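PDB 5AX6: CofB from Escherichia coli, which is the trimeric minor pilin of the CFA/III type IVb pilus of enterotoxigenic strains and probably takes part in pilus assembly. Local coordinates for residues A[343-357]-A[474-488]. Sequence-based numbering, arbitrary orientation.
Sequences LRTIPNTIYAAFSNS and NPKFLSVNITTWCST
Backbone hydrogen bonds join residues 348-353 to the strand 478-487 in antiparallel fashion, with Asn348-Thr484, Ile350-Ile482 and Ala352-Val480 as the hydrogen-bonded pairs. At the middle pair the bond from Ile482 N to Ile350 O is 2.8 Å long and almost straight, 178° at the hydrogen. Pairing slips by one residue around Pro347, and there a side chain stands in for the backbone: Thr345 OG1 accepts from Cys486 N at 2.8 Å. Thr488 OG1 likewise accepts from Leu343 N.

Among polar side chains, Tyr351 reaches along the strand with CG anti to the backbone N (chi1 176°), which brings its OH within 2.9 Å of Ser479 OG, the donor of that bond. The same OH is hydrogen-bonded to Phe423 O and Asn429 ND2, and replacing the tyrosine with a phenylalanine would probably deprive all three groups of this shared partner. One water bridges Asn348 ND2 and Thr484 OG1, another Thr349 OG1 and Thr483 OG1. Beyond the strand ends, Lys476, extended past CG, donates from NZ to Ser357 OG at 2.9 Å and to Tyr419 O.

Apolar contact centres on Phe354, whose CE2 lies 3.6 Å from Leu478 CD2, the two side chains running side by side. Its ring is turned only 15° from the Asn474 amide, which is itself hydrogen-bonded to Ala457 N and Lys378 O. Ile350 CB lies 4.3 Å from Ile482 CB.

Strands 327-333 and 398-409 flank the pair, while Arg344 NH2 bonds to Ile346 O of the third subunit and Asn348 ND2 to Glu489 of the second. The disulfide Cys388-Cys486 ties strand 478-487 to the loop that holds Cys388. The arrangement is the central strand pair of a four-stranded antiparallel sheet in the C-terminal domain, at the interface of the CofB homotrimer.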
# COMPACT_ATOMS: atom_id res chain seq x y z
N LEU A 343 -7.42 23.64 12.27
CA LEU A 343 -8.01 22.44 11.66
C LEU A 343 -9.52 22.55 11.57
O LEU A 343 -10.16 23.13 12.45
CB LEU A 343 -7.63 21.20 12.46
CG LEU A 343 -6.14 20.96 12.67
CD1 LEU A 343 -5.94 19.70 13.49
CD2 LEU A 343 -5.40 20.86 11.35
N ARG A 344 -10.10 22.02 10.50
CA ARG A 344 -11.56 21.97 10.39
C ARG A 344 -12.01 20.67 9.75
O ARG A 344 -11.23 20.01 9.05
CB ARG A 344 -12.09 23.14 9.57
CG ARG A 344 -11.75 23.04 8.10
CD ARG A 344 -11.93 24.39 7.43
NE ARG A 344 -11.71 24.34 5.99
CZ ARG A 344 -10.54 24.54 5.41
NH1 ARG A 344 -9.45 24.77 6.15
NH2 ARG A 344 -10.44 24.49 4.09
N THR A 345 -13.28 20.33 9.95
CA THR A 345 -13.86 19.14 9.33
C THR A 345 -14.85 19.56 8.25
O THR A 345 -15.14 20.73 8.08
CB THR A 345 -14.61 18.25 10.35
OG1 THR A 345 -15.67 19.02 10.94
CG2 THR A 345 -13.68 17.79 11.46
N ILE A 346 -15.38 18.57 7.53
CA ILE A 346 -16.39 18.81 6.51
C ILE A 346 -17.72 19.13 7.18
O ILE A 346 -18.20 18.37 8.03
CB ILE A 346 -16.52 17.58 5.61
CG1 ILE A 346 -15.20 17.36 4.86
CG2 ILE A 346 -17.72 17.73 4.65
CD1 ILE A 346 -15.06 15.95 4.25
N PRO A 347 -18.35 20.25 6.79
CA PRO A 347 -19.60 20.64 7.46
C PRO A 347 -20.80 19.81 7.03
O PRO A 347 -20.76 19.13 6.00
CB PRO A 347 -19.77 22.09 7.04
CG PRO A 347 -19.16 22.14 5.67
CD PRO A 347 -17.95 21.23 5.77
N ASN A 348 -21.86 19.87 7.84
CA ASN A 348 -23.19 19.42 7.43
C ASN A 348 -24.09 20.64 7.37
O ASN A 348 -23.81 21.66 8.00
CB ASN A 348 -23.75 18.38 8.40
CG ASN A 348 -24.96 17.65 7.83
OD1 ASN A 348 -25.17 17.60 6.62
ND2 ASN A 348 -25.77 17.07 8.71
N THR A 349 -25.15 20.55 6.58
CA THR A 349 -26.11 21.65 6.45
C THR A 349 -27.48 21.09 6.74
O THR A 349 -27.83 19.99 6.28
CB THR A 349 -26.06 22.27 5.05
OG1 THR A 349 -24.72 22.69 4.78
CG2 THR A 349 -27.00 23.47 4.93
N ILE A 350 -28.25 21.83 7.52
CA ILE A 350 -29.61 21.44 7.89
C ILE A 350 -30.54 22.62 7.67
O ILE A 350 -30.23 23.73 8.08
CB ILE A 350 -29.67 21.01 9.38
CG1 ILE A 350 -28.82 19.77 9.61
CG2 ILE A 350 -31.10 20.78 9.80
CD1 ILE A 350 -28.43 19.55 11.10
N TYR A 351 -31.66 22.40 6.99
CA TYR A 351 -32.68 23.45 6.86
C TYR A 351 -33.71 23.30 7.98
O TYR A 351 -34.22 22.20 8.22
CB TYR A 351 -33.38 23.39 5.49
CG TYR A 351 -34.52 24.40 5.37
CD1 TYR A 351 -34.30 25.67 4.85
CD2 TYR A 351 -35.81 24.08 5.79
CE1 TYR A 351 -35.32 26.59 4.76
CE2 TYR A 351 -36.84 25.00 5.70
CZ TYR A 351 -36.59 26.25 5.18
OH TYR A 351 -37.60 27.17 5.08
N ALA A 352 -34.02 24.38 8.68
CA ALA A 352 -35.04 24.30 9.73
C ALA A 352 -35.69 25.64 9.96
O ALA A 352 -35.04 26.68 9.86
CB ALA A 352 -34.43 23.77 11.03
N ALA A 353 -36.98 25.60 10.25
CA ALA A 353 -37.69 26.78 10.70
C ALA A 353 -37.87 26.68 12.21
O ALA A 353 -37.86 25.58 12.78
CB ALA A 353 -39.02 26.92 9.99
N PHE A 354 -38.00 27.82 12.88
CA PHE A 354 -38.44 27.82 14.26
C PHE A 354 -39.92 27.41 14.26
O PHE A 354 -40.55 27.35 13.19
CB PHE A 354 -38.21 29.19 14.90
CG PHE A 354 -36.75 29.60 14.90
CD1 PHE A 354 -35.90 29.17 15.91
CD2 PHE A 354 -36.24 30.39 13.89
CE1 PHE A 354 -34.56 29.54 15.91
CE2 PHE A 354 -34.90 30.75 13.88
CZ PHE A 354 -34.06 30.33 14.90
N SER A 355 -40.49 27.08 15.41
CA SER A 355 -41.77 26.38 15.37
C SER A 355 -42.92 26.98 16.18
O SER A 355 -43.92 26.31 16.39
CB SER A 355 -41.57 24.92 15.79
OG SER A 355 -41.03 24.79 17.09
N ASN A 356 -42.80 28.23 16.62
CA ASN A 356 -43.96 28.90 17.24
C ASN A 356 -44.96 29.34 16.18
O ASN A 356 -44.58 29.97 15.19
CB ASN A 356 -43.52 30.10 18.10
CG ASN A 356 -42.95 29.67 19.43
OD1 ASN A 356 -43.22 28.56 19.90
ND2 ASN A 356 -42.16 30.54 20.05
N SER A 357 -46.23 29.01 16.40
CA SER A 357 -47.26 29.18 15.39
C SER A 357 -48.43 30.08 15.80
O SER A 357 -48.96 30.85 15.00
CB SER A 357 -47.81 27.80 14.99
OG SER A 357 -48.72 27.91 13.92
N ASN A 474 -39.01 32.87 18.30
CA ASN A 474 -38.90 31.61 17.56
C ASN A 474 -40.05 31.32 16.59
O ASN A 474 -40.72 30.30 16.71
CB ASN A 474 -38.79 30.44 18.53
CG ASN A 474 -37.62 30.59 19.48
OD1 ASN A 474 -36.59 31.18 19.14
ND2 ASN A 474 -37.77 30.05 20.69
N PRO A 475 -40.27 32.21 15.62
CA PRO A 475 -41.43 32.14 14.73
C PRO A 475 -41.29 31.16 13.54
O PRO A 475 -40.20 31.03 12.98
CB PRO A 475 -41.57 33.57 14.21
CG PRO A 475 -40.21 34.15 14.31
CD PRO A 475 -39.45 33.41 15.37
N LYS A 476 -42.39 30.51 13.18
CA LYS A 476 -42.39 29.58 12.05
C LYS A 476 -42.17 30.29 10.72
O LYS A 476 -41.93 29.64 9.69
CB LYS A 476 -43.72 28.81 11.98
CG LYS A 476 -44.92 29.74 11.83
CD LYS A 476 -46.20 28.98 11.54
CE LYS A 476 -47.37 29.94 11.38
NZ LYS A 476 -48.68 29.24 11.30
N PHE A 477 -42.27 31.62 10.73
CA PHE A 477 -42.01 32.37 9.51
C PHE A 477 -40.61 32.99 9.51
O PHE A 477 -40.36 34.04 8.89
CB PHE A 477 -43.09 33.45 9.27
CG PHE A 477 -43.53 34.18 10.52
CD1 PHE A 477 -42.83 35.28 10.98
CD2 PHE A 477 -44.68 33.78 11.20
CE1 PHE A 477 -43.25 35.97 12.12
CE2 PHE A 477 -45.11 34.47 12.34
CZ PHE A 477 -44.40 35.56 12.79
N LEU A 478 -39.70 32.30 10.19
CA LEU A 478 -38.26 32.56 10.11
C LEU A 478 -37.61 31.20 9.97
O LEU A 478 -37.84 30.31 10.79
CB LEU A 478 -37.73 33.29 11.35
CG LEU A 478 -36.20 33.44 11.42
CD1 LEU A 478 -35.69 34.28 10.26
CD2 LEU A 478 -35.74 34.05 12.77
N SER A 479 -36.82 31.01 8.92
CA SER A 479 -36.12 29.74 8.76
C SER A 479 -34.65 29.99 8.53
O SER A 479 -34.26 31.06 8.08
CB SER A 479 -36.72 28.91 7.63
OG SER A 479 -36.53 29.55 6.37
N VAL A 480 -33.83 28.97 8.82
CA VAL A 480 -32.40 29.13 8.73
C VAL A 480 -31.76 27.91 8.09
O VAL A 480 -32.30 26.81 8.19
CB VAL A 480 -31.76 29.34 10.12
CG1 VAL A 480 -32.10 30.72 10.68
CG2 VAL A 480 -32.16 28.20 11.08
N ASN A 481 -30.62 28.13 7.45
CA ASN A 481 -29.70 27.05 7.12
C ASN A 481 -28.64 26.97 8.20
O ASN A 481 -27.92 27.93 8.43
CB ASN A 481 -29.07 27.28 5.74
CG ASN A 481 -30.10 27.22 4.63
OD1 ASN A 481 -30.27 28.18 3.86
ND2 ASN A 481 -30.79 26.11 4.55
N ILE A 482 -28.58 25.81 8.86
CA ILE A 482 -27.69 25.56 9.98
C ILE A 482 -26.50 24.81 9.47
O ILE A 482 -26.66 23.80 8.79
CB ILE A 482 -28.41 24.74 11.08
CG1 ILE A 482 -29.52 25.59 11.71
CG2 ILE A 482 -27.43 24.23 12.14
CD1 ILE A 482 -30.56 24.77 12.45
N THR A 483 -25.31 25.32 9.76
CA THR A 483 -24.06 24.67 9.39
C THR A 483 -23.40 24.13 10.65
O THR A 483 -23.27 24.86 11.62
CB THR A 483 -23.06 25.65 8.70
OG1 THR A 483 -23.72 26.32 7.62
CG2 THR A 483 -21.85 24.88 8.16
N THR A 484 -22.99 22.87 10.62
CA THR A 484 -22.33 22.26 11.76
C THR A 484 -21.00 21.67 11.32
O THR A 484 -20.91 21.08 10.23
CB THR A 484 -23.20 21.16 12.40
OG1 THR A 484 -23.41 20.09 11.46
CG2 THR A 484 -24.54 21.74 12.84
N TRP A 485 -19.96 21.81 12.15
CA TRP A 485 -18.65 21.28 11.81
C TRP A 485 -17.81 21.26 13.08
O TRP A 485 -18.29 21.65 14.14
CB TRP A 485 -17.98 22.11 10.69
CG TRP A 485 -17.47 23.50 11.08
CD1 TRP A 485 -16.16 23.87 11.23
CD2 TRP A 485 -18.26 24.68 11.33
NE1 TRP A 485 -16.09 25.20 11.57
CE2 TRP A 485 -17.35 25.72 11.63
CE3 TRP A 485 -19.63 24.97 11.31
CZ2 TRP A 485 -17.77 27.02 11.94
CZ3 TRP A 485 -20.05 26.27 11.62
CH2 TRP A 485 -19.12 27.27 11.92
N CYS A 486 -16.58 20.76 13.00
CA CYS A 486 -15.68 20.84 14.16
C CYS A 486 -14.45 21.62 13.75
O CYS A 486 -14.04 21.58 12.59
CB CYS A 486 -15.28 19.44 14.66
SG CYS A 486 -16.64 18.47 15.34
N SER A 487 -13.84 22.33 14.70
CA SER A 487 -12.73 23.22 14.38
C SER A 487 -11.86 23.50 15.60
O SER A 487 -12.33 23.45 16.73
CB SER A 487 -13.27 24.54 13.83
OG SER A 487 -12.22 25.40 13.42
N THR A 488 -10.59 23.82 15.35
CA THR A 488 -9.73 24.33 16.41
C THR A 488 -10.11 25.77 16.75
O THR A 488 -9.75 26.28 17.81
CB THR A 488 -8.26 24.27 16.02
OG1 THR A 488 -8.10 24.84 14.72
CG2 THR A 488 -7.79 22.83 16.00
O HOH W 1 -25.38 17.78 11.53
O HOH W 2 -23.81 25.11 5.03